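PDB 3F1X: serine acetyltransferase from Bacteroides vulgatus ATCC 8482, which probably transfers an acetyl group from acetyl-CoA to L-serine, giving O-acetylserine for cysteine biosynthesis. Local coordinates for residues Y43-L48 with G81-Q86; E77-L82 with R118-L123; D133-Y138 with T145-I150; R269-K274 with T285-A290; G275-G280 with G291-Q296. All blocks are in the same frame, centred on the assembly; numbering follows the deposited sequence.

In the fold
The five contacts fall into the two parts expected of a serine acetyltransferase: a helical N-terminal region and a left-handed parallel beta-helix. Contacts 1 and 2 share helix 68-93, and their centres lie 8 Å apart. Contact 3 follows along the chain, its centre 26 Å from both, and joins helix 123-139 to helix 147-153. Contacts 4 and 5, their centres 10 Å apart, belong to the last turns of the beta-helix; their segments alternate in sequence, as successive coils require. About 28 Å separates the nearest atoms of contacts 1 and 4. Contacts 2, 3 and 5 touch the second subunit. Thus contacts 1 to 3 knit the helical region, while 4 and 5 stack the final coils.

Contact 1: residues Y43-L48 with G81-Q86; sequences YKIVEL and GLLTEQ
Ile45 and Leu82 meet in an apolar helix-to-helix contact, where helix 39-53 packs against helix 68-93 in the N-terminal helical region. The short helical segments run 135° apart in direction, and their axes come within 9.6 Å, close enough for branched aliphatic side chains to fill the gap. Ile45 does most of the work. Its CG1 lies 3.6 Å from Leu82 CB, and the two side chains slide past each other in opposite directions, so that Ile45 CG1 lies beside the base of Leu82, while the Leu82 tip passes on toward Lys44 and Leu48. With CG1 anti to the carbonyl carbon (chi1 -73°) and CD1 extended beyond it, the isoleucine reaches across the next turn of the partner helix: CD1 comes 3.7 Å from Leu83 CA and 3.6 Å from Gln86 CG. The aliphatic part of the glutamine thus becomes part of the hydrophobic surface. Such bundles of alpha-helices form the N-terminal part of serine acetyltransferases, ahead of the beta-helix, and this pair is one of the packings that build it. Leu82 CD2 touches two residues one turn apart: Lys44 CB at 3.7 Å and Leu48 CD1 at 3.9 Å. Leu48 and Leu82 cross at about a right angle. Lys44 contributes its CB here, while the extended remainder of its chain carries the ammonium group away from helix 68-93. Behind Leu83, helix 109-120 closes the next layer through Phe119; on another side of helix 39-53, Val46 packs on Ile181 and Met184 of helix 177-189.

Contact 2: residues E77-L82 with R118-L123; sequences ETLFGL and RFISKL
Ile120 and Leu79 have the most surface buried in this contact, with Phe80 adding a smaller share, and together they join helix 68-93 to the C-terminal end of helix 109-120. Leu79 works through one methyl. Its CG is anti to the backbone N (chi1 172°), and from there CD2 meets three residues: Ile120 CG1 at 4.1 Å, Leu123 CD1 also at 4.1 Å, and the edge of the Phe119 ring, near its plane, at CE2. The approaches differ. Leu79 and Ile120 slide past each other in opposite directions, whereas Leu79 and Leu123 reach toward each other tip to tip. Leu123 can take part because a type I beta turn from Ile120 to Leu123 brings both side chains round to the same neighbour. Ile120 also sends CD1 to the next residue of helix 68-93, 3.8 Å from Phe80 CB, and its chain crosses that of Phe80 at about a right angle. This layer of the helical region also forms part of an interface: in the second subunit, Tyr6 and Leu10 lie against Phe80, Ala13 against Ile120 and Leu17 against Leu123. No hydrogen bond crosses between the two segments. Cohesion here rests on dispersion and on the burial of aliphatic and aromatic carbon, an interaction with little directional demand, and Phe80, Ile120 and Leu123 extend that apolar surface to the neighbouring subunit.

Contact 3: residues D133-Y138 with T145-I150; sequences DVEAAY and TCFGEI
Phe147, at the start of helix 147-153, packs against helix 123-139 where the chain turns between these two helices of the N-terminal region. Its CB points neither at nor away from the partner helix; CG is anti to the carbonyl carbon (chi1 -85°), and the end of the side chain comes nearer that helix. Beyond CG, CD2 lies 4.1 Å from Val134 CG1 and also nears Tyr138 CB. The next atom, CE2, is 3.5 Å from Tyr138 CB, which sits at the edge of the phenylalanine ring, in its plane. At the tip, CZ touches Glu135 CG at 3.7 Å, with CE1 a little farther from the same carbon, so the carboxylate chain contributes a methylene. The same ring directs its edge toward the face of Tyr138 in an offset T-shaped pair, with planes at 89° and centroids 5.2 Å apart. One turn on, Ile150 CD1 reaches 3.4 Å from Tyr138 CB, and its CG2 packs on Val134 and Ala137. Leu26 of the second subunit covers Phe147. No hydrogen bond links the two segments, so the join depends on apolar packing, supplemented by the weak electrostatic attraction expected of an aromatic edge meeting a pi face.

Contact 4: residues R269-K274 with T285-A290; sequences RVTIGK and TENVPA
Val288 and Ile272 form a single backbone bridge between successive coils of the left-handed parallel beta-helix, the hallmark of the hexapeptide-repeat acyltransferases. Two hydrogen bonds flank Ile272 and hold Val288 by both its N and its O: Val288 N donates to Thr271 O at 2.9 Å, almost straight at 175°, and Gly273 N donates to Val288 O at 2.8 Å, the donor lying nearly along the C=O axis. On the other edge of strand 271-272, Ile272 bonds by its backbone to Ile253 and Glu255 of the preceding coil, so the ladder continues. Val288 directs its CB toward Ile272, and the nearest side-chain carbons, Val288 CB and Ile272 CG2, are 4.4 Å apart. Before the bridge, Val270 spreads its methyls over the partner backbone, CG1 lying 3.2 Å from Glu286 O and CG2 3.5 Å from Thr285 O. Past it the backbones draw together: Gly273, with no side chain, lies against the partner backbone, its CA 3.7 Å from Ala290 CA. The fourth subunit touches Glu286 through Lys298. At the turn that follows, Ala290 CB rests 3.3 Å from Lys274 O.

Contact 5: residues G275-G280 with G291-Q296; sequences GATVGG and GSRIVQ
Thr277 and Val278 pair with Arg293 and Ile294 as parallel strands on adjoining coils of the left-handed beta-helix. The tight part is the backbone ladder. Thr277 N donates to Ser292 O at 2.9 Å, Ile294 N to Thr277 O at 3.1 Å, and Gly279 N to Ile294 O at 2.7 Å; thus Thr277 is held through both its N and its O. The backbones also lie close beside Gly279, whose bond to Ile294 O is the shortest of the three. Val278 and Ile294 lie side by side on one face of the sheet, their CG2 methyls 4.2 Å apart; Ile294 CG2 sits between its own backbone N and carbonyl carbon, which brings it near Val278 CA. On the other face, Thr277 and Arg293 also run side by side, here where Arg293 is exposed: Thr277 OG1 stands over one face of the guanidinium, toward its rim, 4.2 Å from Arg293 NH2. Gly275 and Gly291, both with positive phi, mark the exposed turns of the two coils. Beyond the strands, Gln296 packs on Gln296 of the fourth subunit. There the direct ladder gives way to a water, which donates to Gly280 O at 2.8 Å and accepts from Gln296 N at 2.9 Å.

Contact 1: residues Y43-L48 with G81-Q86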
# COMPACT_ATOMS: atom_id res chain seq x y z
N TYR A 43 -16.38 -2.46 1.34
CA TYR A 43 -16.00 -1.26 2.07
C TYR A 43 -15.92 -0.09 1.08
O TYR A 43 -16.46 0.98 1.33
CB TYR A 43 -14.65 -1.45 2.76
CG TYR A 43 -14.09 -0.19 3.34
CD1 TYR A 43 -14.57 0.33 4.53
CD2 TYR A 43 -13.09 0.52 2.66
CE1 TYR A 43 -14.07 1.54 5.05
CE2 TYR A 43 -12.59 1.72 3.17
CZ TYR A 43 -13.09 2.22 4.36
OH TYR A 43 -12.60 3.42 4.86
N LYS A 44 -15.25 -0.32 -0.04
CA LYS A 44 -15.11 0.71 -1.07
C LYS A 44 -16.47 1.14 -1.58
O LYS A 44 -16.71 2.32 -1.83
CB LYS A 44 -14.28 0.19 -2.26
CG LYS A 44 -12.80 0.09 -1.99
CD LYS A 44 -12.08 -0.60 -3.14
CE LYS A 44 -10.61 -0.79 -2.83
NZ LYS A 44 -9.93 -1.66 -3.83
N ILE A 45 -17.37 0.18 -1.74
CA ILE A 45 -18.71 0.47 -2.22
C ILE A 45 -19.46 1.42 -1.30
O ILE A 45 -20.02 2.42 -1.76
CB ILE A 45 -19.52 -0.83 -2.41
CG1 ILE A 45 -19.00 -1.56 -3.65
CG2 ILE A 45 -21.01 -0.53 -2.53
CD1 ILE A 45 -19.56 -2.94 -3.84
N VAL A 46 -19.48 1.11 0.00
CA VAL A 46 -20.16 1.97 0.96
C VAL A 46 -19.52 3.36 1.02
O VAL A 46 -20.21 4.37 1.15
CB VAL A 46 -20.18 1.35 2.38
CG1 VAL A 46 -20.83 2.31 3.35
CG2 VAL A 46 -20.95 0.05 2.36
N GLU A 47 -18.19 3.44 0.92
CA GLU A 47 -17.52 4.73 0.97
C GLU A 47 -17.86 5.61 -0.25
O GLU A 47 -18.01 6.82 -0.13
CB GLU A 47 -16.00 4.54 1.08
CG GLU A 47 -15.56 3.96 2.43
CD GLU A 47 -15.86 4.90 3.58
OE1 GLU A 47 -15.28 6.01 3.60
OE2 GLU A 47 -16.67 4.54 4.47
N LEU A 48 -18.00 4.98 -1.41
CA LEU A 48 -18.35 5.70 -2.63
C LEU A 48 -19.79 6.18 -2.52
O LEU A 48 -20.13 7.28 -2.94
CB LEU A 48 -18.18 4.80 -3.85
CG LEU A 48 -16.74 4.56 -4.32
CD1 LEU A 48 -16.67 3.32 -5.20
CD2 LEU A 48 -16.24 5.79 -5.05
N GLY A 81 -19.26 -0.42 -11.23
CA GLY A 81 -18.42 -1.58 -11.53
C GLY A 81 -18.29 -2.48 -10.31
O GLY A 81 -18.52 -3.69 -10.40
N LEU A 82 -17.93 -1.89 -9.18
CA LEU A 82 -17.76 -2.63 -7.93
C LEU A 82 -19.05 -3.30 -7.48
O LEU A 82 -19.05 -4.48 -7.14
CB LEU A 82 -17.27 -1.68 -6.83
CG LEU A 82 -15.82 -1.72 -6.31
CD1 LEU A 82 -14.86 -2.13 -7.40
CD2 LEU A 82 -15.46 -0.37 -5.73
N LEU A 83 -20.14 -2.55 -7.47
CA LEU A 83 -21.42 -3.09 -7.03
C LEU A 83 -21.95 -4.21 -7.92
O LEU A 83 -22.61 -5.12 -7.43
CB LEU A 83 -22.48 -1.97 -6.93
CG LEU A 83 -23.85 -2.37 -6.38
CD1 LEU A 83 -23.72 -2.95 -4.96
CD2 LEU A 83 -24.75 -1.16 -6.36
N THR A 84 -21.66 -4.15 -9.21
CA THR A 84 -22.12 -5.20 -10.12
C THR A 84 -21.50 -6.53 -9.69
O THR A 84 -22.19 -7.54 -9.55
CB THR A 84 -21.72 -4.90 -11.59
OG1 THR A 84 -22.40 -3.72 -12.04
CG2 THR A 84 -22.09 -6.07 -12.49
N GLU A 85 -20.20 -6.52 -9.45
CA GLU A 85 -19.48 -7.73 -9.06
C GLU A 85 -19.96 -8.30 -7.72
O GLU A 85 -20.10 -9.51 -7.58
CB GLU A 85 -17.98 -7.45 -8.99
CG GLU A 85 -17.11 -8.69 -8.82
CD GLU A 85 -17.19 -9.62 -10.01
OE1 GLU A 85 -17.19 -9.12 -11.16
OE2 GLU A 85 -17.23 -10.85 -9.81
N GLN A 86 -20.21 -7.44 -6.74
CA GLN A 86 -20.62 -7.92 -5.43
C GLN A 86 -22.04 -8.45 -5.45
O GLN A 86 -22.37 -9.42 -4.76
CB GLN A 86 -20.48 -6.81 -4.39
CG GLN A 86 -19.03 -6.46 -4.10
CD GLN A 86 -18.20 -7.70 -3.81
OE1 GLN A 86 -17.27 -8.03 -4.56
NE2 GLN A 86 -18.53 -8.39 -2.73

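Contact 2: residues E77-L82 with R118-L123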
# COMPACT_ATOMS: atom_id res chain seq x y z
N GLU A 77 -19.52 5.75 -11.56
CA GLU A 77 -18.98 4.71 -12.43
C GLU A 77 -18.18 3.66 -11.65
O GLU A 77 -18.31 2.46 -11.89
CB GLU A 77 -18.07 5.32 -13.50
CG GLU A 77 -17.29 4.29 -14.33
CD GLU A 77 -16.28 4.92 -15.28
OE1 GLU A 77 -15.53 5.82 -14.85
OE2 GLU A 77 -16.23 4.52 -16.46
N THR A 78 -17.35 4.12 -10.72
CA THR A 78 -16.55 3.19 -9.93
C THR A 78 -17.49 2.32 -9.10
O THR A 78 -17.33 1.10 -9.02
CB THR A 78 -15.61 3.94 -8.96
OG1 THR A 78 -14.85 4.93 -9.68
CG2 THR A 78 -14.66 2.95 -8.28
N LEU A 79 -18.48 2.96 -8.49
CA LEU A 79 -19.47 2.26 -7.68
C LEU A 79 -20.21 1.21 -8.52
O LEU A 79 -20.43 0.09 -8.08
CB LEU A 79 -20.47 3.25 -7.10
CG LEU A 79 -21.67 2.62 -6.37
CD1 LEU A 79 -21.17 1.72 -5.27
CD2 LEU A 79 -22.57 3.71 -5.80
N PHE A 80 -20.60 1.60 -9.72
CA PHE A 80 -21.32 0.70 -10.60
C PHE A 80 -20.54 -0.58 -10.89
O PHE A 80 -21.09 -1.67 -10.83
CB PHE A 80 -21.64 1.39 -11.92
CG PHE A 80 -22.32 0.49 -12.91
CD1 PHE A 80 -23.53 -0.10 -12.60
CD2 PHE A 80 -21.73 0.23 -14.14
CE1 PHE A 80 -24.17 -0.95 -13.51
CE2 PHE A 80 -22.36 -0.62 -15.06
CZ PHE A 80 -23.58 -1.21 -14.74
N GLY A 81 -19.26 -0.42 -11.23
CA GLY A 81 -18.42 -1.58 -11.53
C GLY A 81 -18.29 -2.48 -10.31
O GLY A 81 -18.52 -3.69 -10.40
N LEU A 82 -17.93 -1.89 -9.18
CA LEU A 82 -17.76 -2.63 -7.93
C LEU A 82 -19.05 -3.30 -7.48
O LEU A 82 -19.05 -4.48 -7.14
CB LEU A 82 -17.27 -1.68 -6.83
CG LEU A 82 -15.82 -1.72 -6.31
CD1 LEU A 82 -14.86 -2.13 -7.40
CD2 LEU A 82 -15.46 -0.37 -5.73
N ARG A 118 -30.03 -0.06 -10.88
CA ARG A 118 -31.30 0.24 -10.21
C ARG A 118 -31.00 0.84 -8.83
O ARG A 118 -31.64 1.80 -8.41
CB ARG A 118 -32.14 -1.03 -10.02
CG ARG A 118 -32.58 -1.73 -11.32
CD ARG A 118 -33.66 -0.95 -12.06
NE ARG A 118 -34.09 -1.62 -13.29
CZ ARG A 118 -34.95 -1.10 -14.16
NH1 ARG A 118 -35.49 0.09 -13.93
NH2 ARG A 118 -35.28 -1.78 -15.26
N PHE A 119 -30.02 0.26 -8.14
CA PHE A 119 -29.66 0.79 -6.83
C PHE A 119 -29.18 2.23 -6.96
O PHE A 119 -29.60 3.10 -6.20
CB PHE A 119 -28.53 -0.03 -6.20
CG PHE A 119 -27.96 0.62 -4.98
CD1 PHE A 119 -28.65 0.59 -3.77
CD2 PHE A 119 -26.77 1.35 -5.06
CE1 PHE A 119 -28.17 1.28 -2.65
CE2 PHE A 119 -26.27 2.04 -3.95
CZ PHE A 119 -26.98 2.01 -2.74
N ILE A 120 -28.29 2.47 -7.91
CA ILE A 120 -27.74 3.80 -8.12
C ILE A 120 -28.82 4.84 -8.40
O ILE A 120 -28.69 5.99 -7.99
CB ILE A 120 -26.70 3.80 -9.26
CG1 ILE A 120 -25.41 3.14 -8.76
CG2 ILE A 120 -26.43 5.23 -9.73
CD1 ILE A 120 -24.44 2.77 -9.84
N SER A 121 -29.88 4.43 -9.09
CA SER A 121 -30.98 5.33 -9.40
C SER A 121 -31.73 5.71 -8.14
O SER A 121 -32.58 6.61 -8.16
CB SER A 121 -31.96 4.69 -10.39
OG SER A 121 -32.77 3.73 -9.74
N LYS A 122 -31.44 5.02 -7.04
CA LYS A 122 -32.08 5.29 -5.77
C LYS A 122 -31.28 6.24 -4.88
O LYS A 122 -31.76 6.67 -3.83
CB LYS A 122 -32.33 3.99 -5.00
CG LYS A 122 -33.67 3.33 -5.28
CD LYS A 122 -33.81 2.89 -6.72
CE LYS A 122 -35.17 2.25 -6.97
NZ LYS A 122 -35.33 1.73 -8.36
N LEU A 123 -30.05 6.55 -5.28
CA LEU A 123 -29.21 7.44 -4.49
C LEU A 123 -29.81 8.83 -4.25
O LEU A 123 -29.63 9.41 -3.18
CB LEU A 123 -27.82 7.57 -5.13
CG LEU A 123 -27.00 6.28 -5.02
CD1 LEU A 123 -25.71 6.38 -5.82
CD2 LEU A 123 -26.71 6.01 -3.55

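Contact 3: residues D133-Y138 with T145-I150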
# COMPACT_ATOMS: atom_id res chain seq x y z
N ASP A 133 -32.36 12.59 8.44
CA ASP A 133 -31.70 11.95 9.58
C ASP A 133 -30.63 12.88 10.15
O ASP A 133 -30.47 12.99 11.36
CB ASP A 133 -31.05 10.62 9.18
CG ASP A 133 -32.04 9.63 8.60
OD1 ASP A 133 -33.19 9.57 9.09
OD2 ASP A 133 -31.66 8.89 7.67
N VAL A 134 -29.89 13.53 9.26
CA VAL A 134 -28.85 14.46 9.70
C VAL A 134 -29.49 15.64 10.43
O VAL A 134 -28.97 16.11 11.45
CB VAL A 134 -28.03 15.01 8.52
CG1 VAL A 134 -27.11 16.11 9.01
CG2 VAL A 134 -27.21 13.89 7.88
N GLU A 135 -30.62 16.12 9.92
CA GLU A 135 -31.32 17.24 10.54
C GLU A 135 -31.80 16.87 11.93
O GLU A 135 -31.69 17.66 12.86
CB GLU A 135 -32.52 17.65 9.69
CG GLU A 135 -32.16 18.37 8.41
CD GLU A 135 -33.33 18.45 7.44
OE1 GLU A 135 -34.42 18.89 7.87
OE2 GLU A 135 -33.15 18.08 6.26
N ALA A 136 -32.34 15.66 12.07
CA ALA A 136 -32.83 15.19 13.36
C ALA A 136 -31.67 15.05 14.34
O ALA A 136 -31.82 15.33 15.53
CB ALA A 136 -33.54 13.85 13.19
N ALA A 137 -30.51 14.64 13.84
CA ALA A 137 -29.33 14.47 14.69
C ALA A 137 -28.83 15.82 15.19
O ALA A 137 -28.35 15.93 16.32
CB ALA A 137 -28.23 13.74 13.92
N TYR A 138 -28.94 16.84 14.35
CA TYR A 138 -28.51 18.18 14.70
C TYR A 138 -29.48 18.87 15.67
O TYR A 138 -29.10 19.27 16.77
CB TYR A 138 -28.38 19.04 13.43
CG TYR A 138 -28.03 20.48 13.72
CD1 TYR A 138 -26.77 20.82 14.18
CD2 TYR A 138 -28.97 21.49 13.56
CE1 TYR A 138 -26.45 22.16 14.49
CE2 TYR A 138 -28.66 22.83 13.86
CZ TYR A 138 -27.40 23.15 14.33
OH TYR A 138 -27.09 24.46 14.64
N THR A 145 -22.89 20.86 16.54
CA THR A 145 -22.78 22.27 16.22
C THR A 145 -22.71 22.58 14.73
O THR A 145 -22.43 23.72 14.36
CB THR A 145 -21.55 22.88 16.92
OG1 THR A 145 -21.34 22.22 18.18
CG2 THR A 145 -21.77 24.38 17.18
N CYS A 146 -22.97 21.59 13.88
CA CYS A 146 -22.92 21.79 12.44
C CYS A 146 -23.37 20.55 11.67
O CYS A 146 -23.13 19.43 12.11
CB CYS A 146 -21.49 22.15 12.01
SG CYS A 146 -21.24 22.40 10.23
N PHE A 147 -24.04 20.75 10.53
CA PHE A 147 -24.48 19.61 9.73
C PHE A 147 -23.22 18.90 9.25
O PHE A 147 -23.18 17.67 9.16
CB PHE A 147 -25.27 20.07 8.50
CG PHE A 147 -26.73 20.31 8.75
CD1 PHE A 147 -27.56 20.73 7.72
CD2 PHE A 147 -27.29 20.11 10.01
CE1 PHE A 147 -28.93 20.96 7.93
CE2 PHE A 147 -28.66 20.34 10.24
CZ PHE A 147 -29.47 20.76 9.19
N GLY A 148 -22.19 19.69 8.94
CA GLY A 148 -20.93 19.15 8.46
C GLY A 148 -20.20 18.26 9.44
O GLY A 148 -19.61 17.26 9.05
N GLU A 149 -20.23 18.63 10.72
CA GLU A 149 -19.57 17.85 11.76
C GLU A 149 -20.28 16.51 11.92
O GLU A 149 -19.65 15.48 12.17
CB GLU A 149 -19.58 18.60 13.10
CG GLU A 149 -19.02 17.78 14.26
CD GLU A 149 -18.99 18.53 15.59
OE1 GLU A 149 -20.07 18.82 16.15
OE2 GLU A 149 -17.88 18.84 16.08
N ILE A 150 -21.60 16.54 11.80
CA ILE A 150 -22.40 15.34 11.94
C ILE A 150 -22.11 14.33 10.84
O ILE A 150 -21.81 13.17 11.12
CB ILE A 150 -23.90 15.68 11.96
CG1 ILE A 150 -24.21 16.47 13.24
CG2 ILE A 150 -24.73 14.42 11.87
CD1 ILE A 150 -25.63 16.96 13.33

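Contact 4: residues R269-K274 with T285-A290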
# COMPACT_ATOMS: atom_id res chain seq x y z
N ARG A 269 -44.13 -8.70 20.53
CA ARG A 269 -45.22 -7.99 19.88
C ARG A 269 -45.56 -6.80 20.76
O ARG A 269 -46.60 -6.76 21.41
CB ARG A 269 -46.45 -8.89 19.75
CG ARG A 269 -47.63 -8.23 19.04
CD ARG A 269 -48.93 -8.95 19.36
NE ARG A 269 -49.25 -8.87 20.78
CZ ARG A 269 -49.54 -7.74 21.42
NH1 ARG A 269 -49.56 -6.59 20.77
NH2 ARG A 269 -49.81 -7.77 22.72
N VAL A 270 -44.66 -5.83 20.80
CA VAL A 270 -44.87 -4.65 21.61
C VAL A 270 -44.93 -3.40 20.76
O VAL A 270 -44.15 -3.24 19.82
CB VAL A 270 -43.74 -4.51 22.66
CG1 VAL A 270 -43.85 -3.18 23.37
CG2 VAL A 270 -43.82 -5.65 23.66
N THR A 271 -45.87 -2.52 21.09
CA THR A 271 -46.03 -1.27 20.37
C THR A 271 -45.80 -0.11 21.34
O THR A 271 -46.43 -0.05 22.40
CB THR A 271 -47.45 -1.12 19.78
OG1 THR A 271 -47.65 -2.13 18.79
CG2 THR A 271 -47.62 0.25 19.13
N ILE A 272 -44.88 0.78 20.99
CA ILE A 272 -44.62 1.95 21.80
C ILE A 272 -45.39 3.07 21.11
O ILE A 272 -45.04 3.47 20.00
CB ILE A 272 -43.11 2.31 21.84
CG1 ILE A 272 -42.31 1.19 22.51
CG2 ILE A 272 -42.90 3.60 22.60
CD1 ILE A 272 -42.11 -0.01 21.64
N GLY A 273 -46.45 3.53 21.77
CA GLY A 273 -47.30 4.58 21.22
C GLY A 273 -46.59 5.88 20.89
O GLY A 273 -45.58 6.21 21.51
N LYS A 274 -47.11 6.62 19.92
CA LYS A 274 -46.46 7.87 19.53
C LYS A 274 -46.27 8.84 20.69
O LYS A 274 -47.12 8.96 21.58
CB LYS A 274 -47.20 8.55 18.37
CG LYS A 274 -48.66 8.85 18.60
CD LYS A 274 -49.24 9.60 17.40
CE LYS A 274 -50.72 9.90 17.58
NZ LYS A 274 -51.29 10.68 16.44
N THR A 285 -41.82 -5.58 28.04
CA THR A 285 -42.48 -6.67 27.34
C THR A 285 -43.97 -6.43 27.13
O THR A 285 -44.69 -7.31 26.66
CB THR A 285 -42.29 -8.00 28.11
OG1 THR A 285 -43.01 -7.94 29.35
CG2 THR A 285 -40.81 -8.25 28.40
N GLU A 286 -44.42 -5.22 27.46
CA GLU A 286 -45.82 -4.85 27.31
C GLU A 286 -45.95 -3.59 26.46
O GLU A 286 -45.01 -2.82 26.34
CB GLU A 286 -46.44 -4.57 28.68
CG GLU A 286 -46.27 -5.68 29.68
CD GLU A 286 -47.03 -6.92 29.28
OE1 GLU A 286 -48.28 -6.87 29.27
OE2 GLU A 286 -46.38 -7.94 28.96
N ASN A 287 -47.13 -3.39 25.87
CA ASN A 287 -47.38 -2.20 25.05
C ASN A 287 -47.21 -0.96 25.93
O ASN A 287 -47.40 -1.02 27.14
CB ASN A 287 -48.80 -2.22 24.50
CG ASN A 287 -49.01 -3.28 23.44
OD1 ASN A 287 -50.14 -3.71 23.20
ND2 ASN A 287 -47.93 -3.69 22.79
N VAL A 288 -46.86 0.15 25.31
CA VAL A 288 -46.68 1.40 26.04
C VAL A 288 -47.61 2.43 25.40
O VAL A 288 -47.41 2.82 24.25
CB VAL A 288 -45.21 1.90 25.95
CG1 VAL A 288 -45.05 3.21 26.70
CG2 VAL A 288 -44.27 0.85 26.53
N PRO A 289 -48.65 2.87 26.13
CA PRO A 289 -49.58 3.85 25.57
C PRO A 289 -48.91 5.11 25.06
O PRO A 289 -47.85 5.51 25.54
CB PRO A 289 -50.56 4.11 26.72
CG PRO A 289 -49.79 3.74 27.95
CD PRO A 289 -49.04 2.51 27.51
N ALA A 290 -49.53 5.73 24.06
CA ALA A 290 -48.99 6.94 23.45
C ALA A 290 -48.87 8.07 24.46
O ALA A 290 -49.71 8.22 25.35
CB ALA A 290 -49.88 7.37 22.29

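Contact 5: residues G275-G280 with G291-Q296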
# COMPACT_ATOMS: atom_id res chain seq x y z
N GLY A 275 -45.14 9.53 20.67
CA GLY A 275 -44.84 10.50 21.70
C GLY A 275 -44.49 9.89 23.05
O GLY A 275 -44.24 10.63 24.00
N ALA A 276 -44.46 8.57 23.14
CA ALA A 276 -44.12 7.95 24.42
C ALA A 276 -42.62 7.97 24.67
O ALA A 276 -41.81 8.08 23.74
CB ALA A 276 -44.62 6.52 24.47
N THR A 277 -42.26 7.85 25.94
CA THR A 277 -40.87 7.85 26.36
C THR A 277 -40.59 6.60 27.19
O THR A 277 -41.33 6.29 28.14
CB THR A 277 -40.54 9.09 27.21
OG1 THR A 277 -40.70 10.27 26.40
CG2 THR A 277 -39.11 9.03 27.73
N VAL A 278 -39.54 5.87 26.82
CA VAL A 278 -39.15 4.65 27.53
C VAL A 278 -37.85 4.92 28.26
O VAL A 278 -36.80 5.14 27.64
CB VAL A 278 -38.94 3.46 26.55
CG1 VAL A 278 -38.44 2.23 27.31
CG2 VAL A 278 -40.25 3.13 25.83
N GLY A 279 -37.92 4.92 29.58
CA GLY A 279 -36.74 5.16 30.39
C GLY A 279 -35.67 4.10 30.16
O GLY A 279 -35.94 3.06 29.57
N GLY A 280 -34.46 4.35 30.64
CA GLY A 280 -33.39 3.38 30.43
C GLY A 280 -33.34 2.24 31.42
O GLY A 280 -34.02 2.26 32.46
N GLY A 291 -47.81 8.86 24.32
CA GLY A 291 -47.58 9.99 25.20
C GLY A 291 -47.26 9.69 26.66
O GLY A 291 -47.11 10.61 27.46
N SER A 292 -47.15 8.41 27.01
CA SER A 292 -46.85 8.06 28.40
C SER A 292 -45.35 7.91 28.63
O SER A 292 -44.55 7.92 27.69
CB SER A 292 -47.55 6.76 28.78
OG SER A 292 -46.95 5.65 28.14
N ARG A 293 -44.98 7.75 29.90
CA ARG A 293 -43.59 7.57 30.27
C ARG A 293 -43.48 6.37 31.20
O ARG A 293 -44.27 6.23 32.14
CB ARG A 293 -43.05 8.83 30.96
CG ARG A 293 -41.60 8.70 31.42
CD ARG A 293 -41.12 9.92 32.20
NE ARG A 293 -40.52 10.94 31.35
CZ ARG A 293 -41.19 11.75 30.54
NH1 ARG A 293 -42.51 11.66 30.45
NH2 ARG A 293 -40.54 12.66 29.82
N ILE A 294 -42.51 5.51 30.93
CA ILE A 294 -42.29 4.32 31.76
C ILE A 294 -40.83 4.30 32.20
O ILE A 294 -39.92 4.36 31.38
CB ILE A 294 -42.64 3.03 30.98
CG1 ILE A 294 -42.40 1.80 31.87
CG2 ILE A 294 -41.83 2.94 29.71
CD1 ILE A 294 -42.93 0.51 31.28
N VAL A 295 -40.63 4.24 33.51
CA VAL A 295 -39.28 4.24 34.07
C VAL A 295 -39.06 3.11 35.07
O VAL A 295 -40.01 2.53 35.60
CB VAL A 295 -38.98 5.58 34.79
CG1 VAL A 295 -39.02 6.72 33.79
CG2 VAL A 295 -40.00 5.81 35.90
N GLN A 296 -37.79 2.80 35.31
CA GLN A 296 -37.41 1.74 36.24
C GLN A 296 -37.90 2.05 37.66
O GLN A 296 -37.95 3.20 38.07
CB GLN A 296 -35.89 1.58 36.25
CG GLN A 296 -35.39 0.37 37.02
CD GLN A 296 -33.87 0.28 37.04
OE1 GLN A 296 -33.27 -0.69 36.55
NE2 GLN A 296 -33.23 1.29 37.61
O HOH W 1 -35.87 4.06 33.50